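Local coordinates for fosfomycin resistance protein FosX (Mesorhizobium loti, PDB 1R9C) that catalyses the manganese-dependent hydration of the antibiotic fosfomycin, opening its epoxide ring and so conferring resistance, and works as a homodimer, at residues R20-F26 / R85-L91; L41-K45 / A55-G59. Residue numbers count along the deposited sequence, not the author numbering.

Contact 1 (R20-F26 / R85-L91); sequences RILEGVF and RVGKLGL
Two helices pack nearly antiparallel: the axes of 20-26 and 85-89 approach to 9.1 Å with their directions 151° apart. V25 lies opposite R85 (CA-CA 5.9 Å) and I21 opposite L89 (CA-CA 6.9 Å). G90 (phi 77°) is the first residue to leave helical angles and closes the second helix with a Schellman motif; L91 follows with extended angles, its side chain turned back toward the first helix.

Apolar packing makes up most of the interface. L89 (m,t) puts CD1 3.3 Å from V25 CG2 and 4.1 Å from G24 CA; a beta carbon on G24 would clash with that methyl, so the glycine allows the close fit. V25 CG1 meets V86 CG2 at 4.2 Å, and I21 CD1 meets L91 CD2 at 3.8 Å.

Polar contact across the pair rests on R85, whose NH1 gives V25 O a weak hydrogen bond (2.9 Å, 128°) at the C-terminal end of helix 15-26. R20 NH1 and E23 OE1 form a salt bridge (3.1 Å).

V25, F26, V86 and L91 all touch F109 of strand 106-110; L22 and F26, whose CA-to-CB bonds point away from 85-91, also reach F47 and I49 of strand 44-49, and L22 touches strand 52-58.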
loop_
_atom_site.group_PDB
_atom_site.type_symbol
_atom_site.label_atom_id
_atom_site.label_comp_id
_atom_site.label_asym_id
_atom_site.label_seq_id
_atom_site.Cartn_x
_atom_site.Cartn_y
_atom_site.Cartn_z
ATOM N N ARG A 20 -9.677 -11.156 -10.407
ATOM C CA ARG A 20 -10.743 -10.560 -11.209
ATOM C C ARG A 20 -10.993 -9.107 -10.788
ATOM O O ARG A 20 -11.183 -8.236 -11.634
ATOM C CB ARG A 20 -12.007 -11.427 -11.199
ATOM C CG ARG A 20 -11.759 -12.876 -11.716
ATOM C CD ARG A 20 -10.927 -13.004 -13.055
ATOM N NE ARG A 20 -10.671 -14.402 -13.454
ATOM C CZ ARG A 20 -9.719 -14.798 -14.322
ATOM N NH1 ARG A 20 -8.909 -13.888 -14.880
ATOM N NH2 ARG A 20 -9.576 -16.107 -14.638
ATOM N N ILE A 21 -10.975 -8.854 -9.483
ATOM C CA ILE A 21 -11.041 -7.482 -8.965
ATOM C C ILE A 21 -9.906 -6.608 -9.519
ATOM O O ILE A 21 -10.169 -5.531 -10.051
ATOM C CB ILE A 21 -11.083 -7.475 -7.398
ATOM C CG1 ILE A 21 -12.391 -8.128 -6.915
ATOM C CG2 ILE A 21 -10.934 -6.062 -6.876
ATOM C CD1 ILE A 21 -12.418 -8.520 -5.414
ATOM N N LEU A 22 -8.648 -7.061 -9.412
ATOM C CA LEU A 22 -7.541 -6.207 -9.823
ATOM C C LEU A 22 -7.565 -5.992 -11.339
ATOM O O LEU A 22 -7.239 -4.905 -11.823
ATOM C CB LEU A 22 -6.203 -6.801 -9.364
ATOM C CG LEU A 22 -5.950 -6.870 -7.859
ATOM C CD1 LEU A 22 -4.718 -7.757 -7.582
ATOM C CD2 LEU A 22 -5.717 -5.441 -7.323
ATOM N N GLU A 23 -7.980 -7.018 -12.088
ATOM C CA GLU A 23 -8.086 -6.893 -13.537
ATOM C C GLU A 23 -9.286 -6.003 -13.924
ATOM O O GLU A 23 -9.178 -5.152 -14.819
ATOM C CB GLU A 23 -8.221 -8.272 -14.195
ATOM C CG GLU A 23 -6.913 -9.061 -14.159
ATOM C CD GLU A 23 -7.069 -10.478 -14.693
ATOM O OE1 GLU A 23 -8.210 -10.890 -14.986
ATOM O OE2 GLU A 23 -6.046 -11.178 -14.813
ATOM N N GLY A 24 -10.394 -6.185 -13.207
ATOM C CA GLY A 24 -11.652 -5.539 -13.543
ATOM C C GLY A 24 -11.599 -4.054 -13.216
ATOM O O GLY A 24 -12.053 -3.236 -14.024
ATOM N N VAL A 25 -11.053 -3.709 -12.051
ATOM C CA VAL A 25 -11.037 -2.306 -11.610
ATOM C C VAL A 25 -9.825 -1.568 -12.162
ATOM O O VAL A 25 -9.979 -0.468 -12.695
ATOM C CB VAL A 25 -11.141 -2.122 -10.072
ATOM C CG1 VAL A 25 -11.192 -0.662 -9.704
ATOM C CG2 VAL A 25 -12.374 -2.760 -9.529
ATOM N N PHE A 26 -8.631 -2.160 -12.061
ATOM C CA PHE A 26 -7.425 -1.407 -12.381
ATOM C C PHE A 26 -6.772 -1.762 -13.706
ATOM O O PHE A 26 -5.761 -1.178 -14.043
ATOM C CB PHE A 26 -6.368 -1.512 -11.261
ATOM C CG PHE A 26 -6.879 -1.215 -9.872
ATOM C CD1 PHE A 26 -7.134 -2.248 -8.983
ATOM C CD2 PHE A 26 -7.011 0.090 -9.404
ATOM C CE1 PHE A 26 -7.566 -1.975 -7.664
ATOM C CE2 PHE A 26 -7.456 0.351 -8.099
ATOM C CZ PHE A 26 -7.720 -0.678 -7.224
ATOM N N ARG A 85 -17.451 0.127 -13.269
ATOM C CA ARG A 85 -16.588 -1.049 -13.169
ATOM C C ARG A 85 -16.733 -1.656 -11.771
ATOM O O ARG A 85 -16.896 -2.864 -11.617
ATOM C CB ARG A 85 -15.100 -0.714 -13.435
ATOM C CG ARG A 85 -14.674 -0.440 -14.893
ATOM C CD ARG A 85 -13.250 0.172 -15.007
ATOM N NE ARG A 85 -12.597 -0.037 -16.305
ATOM C CZ ARG A 85 -11.370 -0.580 -16.466
ATOM N NH1 ARG A 85 -10.657 -0.978 -15.423
ATOM N NH2 ARG A 85 -10.852 -0.738 -17.682
ATOM N N VAL A 86 -16.666 -0.810 -10.741
ATOM C CA VAL A 86 -16.831 -1.285 -9.363
ATOM C C VAL A 86 -18.189 -1.974 -9.218
ATOM O O VAL A 86 -18.284 -3.058 -8.650
ATOM C CB VAL A 86 -16.600 -0.131 -8.330
ATOM C CG1 VAL A 86 -16.958 -0.560 -6.904
ATOM C CG2 VAL A 86 -15.112 0.319 -8.398
ATOM N N GLY A 87 -19.219 -1.345 -9.777
ATOM C CA GLY A 87 -20.550 -1.918 -9.870
ATOM C C GLY A 87 -20.615 -3.313 -10.475
ATOM O O GLY A 87 -21.174 -4.215 -9.866
ATOM N N LYS A 88 -20.006 -3.510 -11.645
ATOM C CA LYS A 88 -20.117 -4.807 -12.326
ATOM C C LYS A 88 -19.429 -5.955 -11.545
ATOM O O LYS A 88 -19.813 -7.128 -11.674
ATOM C CB LYS A 88 -19.604 -4.715 -13.770
ATOM N N LEU A 89 -18.456 -5.605 -10.707
ATOM C CA LEU A 89 -17.796 -6.590 -9.854
ATOM C C LEU A 89 -18.549 -6.917 -8.566
ATOM O O LEU A 89 -18.206 -7.878 -7.878
ATOM C CB LEU A 89 -16.370 -6.183 -9.537
ATOM C CG LEU A 89 -15.388 -6.265 -10.709
ATOM C CD1 LEU A 89 -14.201 -5.403 -10.361
ATOM C CD2 LEU A 89 -14.947 -7.712 -10.987
ATOM N N GLY A 90 -19.564 -6.124 -8.242
ATOM C CA GLY A 90 -20.390 -6.379 -7.068
ATOM C C GLY A 90 -19.729 -5.981 -5.750
ATOM O O GLY A 90 -20.063 -6.528 -4.712
ATOM N N LEU A 91 -18.826 -5.008 -5.797
ATOM C CA LEU A 91 -18.040 -4.599 -4.623
ATOM C C LEU A 91 -18.773 -3.581 -3.748
ATOM O O LEU A 91 -19.511 -2.730 -4.270
ATOM C CB LEU A 91 -16.697 -4.055 -5.074
ATOM C CG LEU A 91 -15.797 -5.047 -5.839
ATOM C CD1 LEU A 91 -14.551 -4.319 -6.311
ATOM C CD2 LEU A 91 -15.456 -6.268 -4.962
#

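Contact 2 (L41-K45 / A55-G59); sequences LSREK and AIMQG
Segments 41-45 and 55-59 run antiparallel, with the touching parts 153° apart; E44 pairs with M57 and K45 with I56, and R43 faces Q58 just beyond the paired strands. From S42 onward the first segment is extended, and it becomes a regular strand at E44.

R43 starts the contact: its O accepts from Q58 N (3.0 Å, 165°), and water 1 links R43 N (3.0 Å) to Q58 O (2.9 Å) where a direct backbone bond might have been. Its side chain (m,t,p) curls back so that NH1 donates to Q58 OE1 (3.0 Å), in the guanidinium plane, while NH2 forms salt bridges with D35 and E16.

E44 and M57 are a non-hydrogen-bonded pair, CA atoms 4.2 Å apart. Their side chains share a face of the sheet, with E44 CB 4.0 Å from M57 CG, and E44 CA lies 3.1 Å from I56 O in a CA-H...O contact. The p rotamer of E44 carries its carboxylate out from that face.

K45 and I56 form the hydrogen-bonded pair: K45 N to I56 O and I56 N to K45 O are both 2.9 Å. On the other face K45 CB touches I56 CG1 (3.9 Å); the extended lysine runs on to a salt bridge with E30, and I56 packs against helix 15-26 (L15, M18, L22).

This is the open end of the beta hairpin 44-49/52-58 of a VOC (glyoxalase-type) fold. It holds E44, the inferred proton acceptor, and A55, whose side chain is about 6 Å from a bound manganese ion.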
loop_
_atom_site.group_PDB
_atom_site.type_symbol
_atom_site.label_atom_id
_atom_site.label_comp_id
_atom_site.label_asym_id
_atom_site.label_seq_id
_atom_site.Cartn_x
_atom_site.Cartn_y
_atom_site.Cartn_z
ATOM N N LEU A 41 3.452 -24.972 -1.870
ATOM C CA LEU A 41 2.204 -25.040 -1.114
ATOM C C LEU A 41 1.505 -23.692 -1.027
ATOM O O LEU A 41 0.295 -23.589 -1.197
ATOM C CB LEU A 41 2.439 -25.612 0.280
ATOM C CG LEU A 41 3.002 -27.032 0.306
ATOM C CD1 LEU A 41 3.266 -27.457 1.740
ATOM C CD2 LEU A 41 2.075 -28.042 -0.409
ATOM N N SER A 42 2.282 -22.660 -0.749
ATOM C CA SER A 42 1.749 -21.321 -0.642
ATOM C C SER A 42 1.439 -20.808 -2.051
ATOM O O SER A 42 2.114 -21.184 -3.024
ATOM C CB SER A 42 2.763 -20.434 0.068
ATOM O OG SER A 42 3.891 -20.227 -0.750
ATOM N N ARG A 43 0.400 -19.986 -2.150
ATOM C CA ARG A 43 -0.064 -19.469 -3.433
ATOM C C ARG A 43 -0.002 -17.948 -3.495
ATOM O O ARG A 43 -0.610 -17.264 -2.690
ATOM C CB ARG A 43 -1.490 -19.956 -3.700
ATOM C CG ARG A 43 -1.612 -21.474 -3.536
ATOM C CD ARG A 43 -2.876 -22.079 -4.075
ATOM N NE ARG A 43 -3.255 -21.550 -5.387
ATOM C CZ ARG A 43 -4.371 -20.844 -5.626
ATOM N NH1 ARG A 43 -5.226 -20.552 -4.643
ATOM N NH2 ARG A 43 -4.627 -20.434 -6.859
ATOM N N GLU A 44 0.745 -17.431 -4.465
ATOM C CA GLU A 44 0.875 -15.992 -4.630
ATOM C C GLU A 44 0.813 -15.638 -6.116
ATOM O O GLU A 44 1.087 -16.493 -6.975
ATOM C CB GLU A 44 2.168 -15.474 -3.970
ATOM C CG GLU A 44 3.448 -15.832 -4.696
ATOM C CD GLU A 44 4.703 -15.557 -3.874
ATOM O OE1 GLU A 44 4.743 -14.558 -3.120
ATOM O OE2 GLU A 44 5.659 -16.348 -3.999
ATOM N N LYS A 45 0.419 -14.397 -6.406
ATOM C CA LYS A 45 0.489 -13.843 -7.745
ATOM C C LYS A 45 1.028 -12.438 -7.674
ATOM O O LYS A 45 0.806 -11.741 -6.675
ATOM C CB LYS A 45 -0.917 -13.751 -8.352
ATOM C CG LYS A 45 -1.563 -15.097 -8.704
ATOM C CD LYS A 45 -2.877 -14.838 -9.356
ATOM C CE LYS A 45 -3.464 -16.063 -10.009
ATOM N NZ LYS A 45 -4.477 -15.577 -11.006
ATOM N N ALA A 55 1.372 -7.477 -5.091
ATOM C CA ALA A 55 1.477 -8.913 -4.819
ATOM C C ALA A 55 0.268 -9.339 -3.998
ATOM O O ALA A 55 -0.118 -8.648 -3.064
ATOM C CB ALA A 55 2.767 -9.226 -4.049
ATOM N N ILE A 56 -0.325 -10.484 -4.349
ATOM C CA ILE A 56 -1.343 -11.082 -3.515
ATOM C C ILE A 56 -0.937 -12.481 -3.101
ATOM O O ILE A 56 -0.310 -13.222 -3.886
ATOM C CB ILE A 56 -2.751 -11.048 -4.183
ATOM C CG1 ILE A 56 -2.792 -11.821 -5.525
ATOM C CG2 ILE A 56 -3.205 -9.576 -4.391
ATOM C CD1 ILE A 56 -4.172 -11.876 -6.143
ATOM N N MET A 57 -1.292 -12.834 -1.862
ATOM C CA MET A 57 -1.037 -14.170 -1.334
ATOM C C MET A 57 -2.293 -14.685 -0.659
ATOM O O MET A 57 -3.013 -13.918 -0.051
ATOM C CB MET A 57 0.152 -14.189 -0.359
ATOM C CG MET A 57 1.334 -13.244 -0.715
ATOM S SD MET A 57 2.586 -13.131 0.638
ATOM C CE MET A 57 2.342 -14.825 1.460
ATOM N N GLN A 58 -2.583 -15.975 -0.815
ATOM C CA GLN A 58 -3.769 -16.552 -0.195
ATOM C C GLN A 58 -3.542 -16.684 1.302
ATOM O O GLN A 58 -2.501 -17.181 1.748
ATOM C CB GLN A 58 -4.157 -17.913 -0.821
ATOM C CG GLN A 58 -5.559 -18.390 -0.413
ATOM C CD GLN A 58 -5.888 -19.820 -0.856
ATOM O OE1 GLN A 58 -5.199 -20.406 -1.689
ATOM N NE2 GLN A 58 -6.930 -20.385 -0.268
ATOM N N GLY A 59 -4.518 -16.222 2.070
ATOM C CA GLY A 59 -4.459 -16.269 3.517
ATOM C C GLY A 59 -5.775 -15.773 4.083
ATOM O O GLY A 59 -6.801 -15.863 3.415
HETATM O O HOH W 1 -0.413 -18.729 0.423
#

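In the fold
From the N terminus, strand 5-12 leads into helix 15-26, whose last turns enter contact 1. The chain then passes through strand 29-33 and the hairpin, where contact 2 closes a short loop with nine residues between its segments. It continues through strand 69-73 to helix 79-89 and completes contact 1, so the hairpin pairing lies wholly within the longer loop, which has 58 residues between its segments. Contact 1 joins the helices accompanying the two sheets; contact 2 acts within the first sheet. Their centres are 20 Å apart, yet helix 15-26 connects them directly: L22 CD1 packs 4.0 Å from I56 CG2, bringing helix and hairpin together.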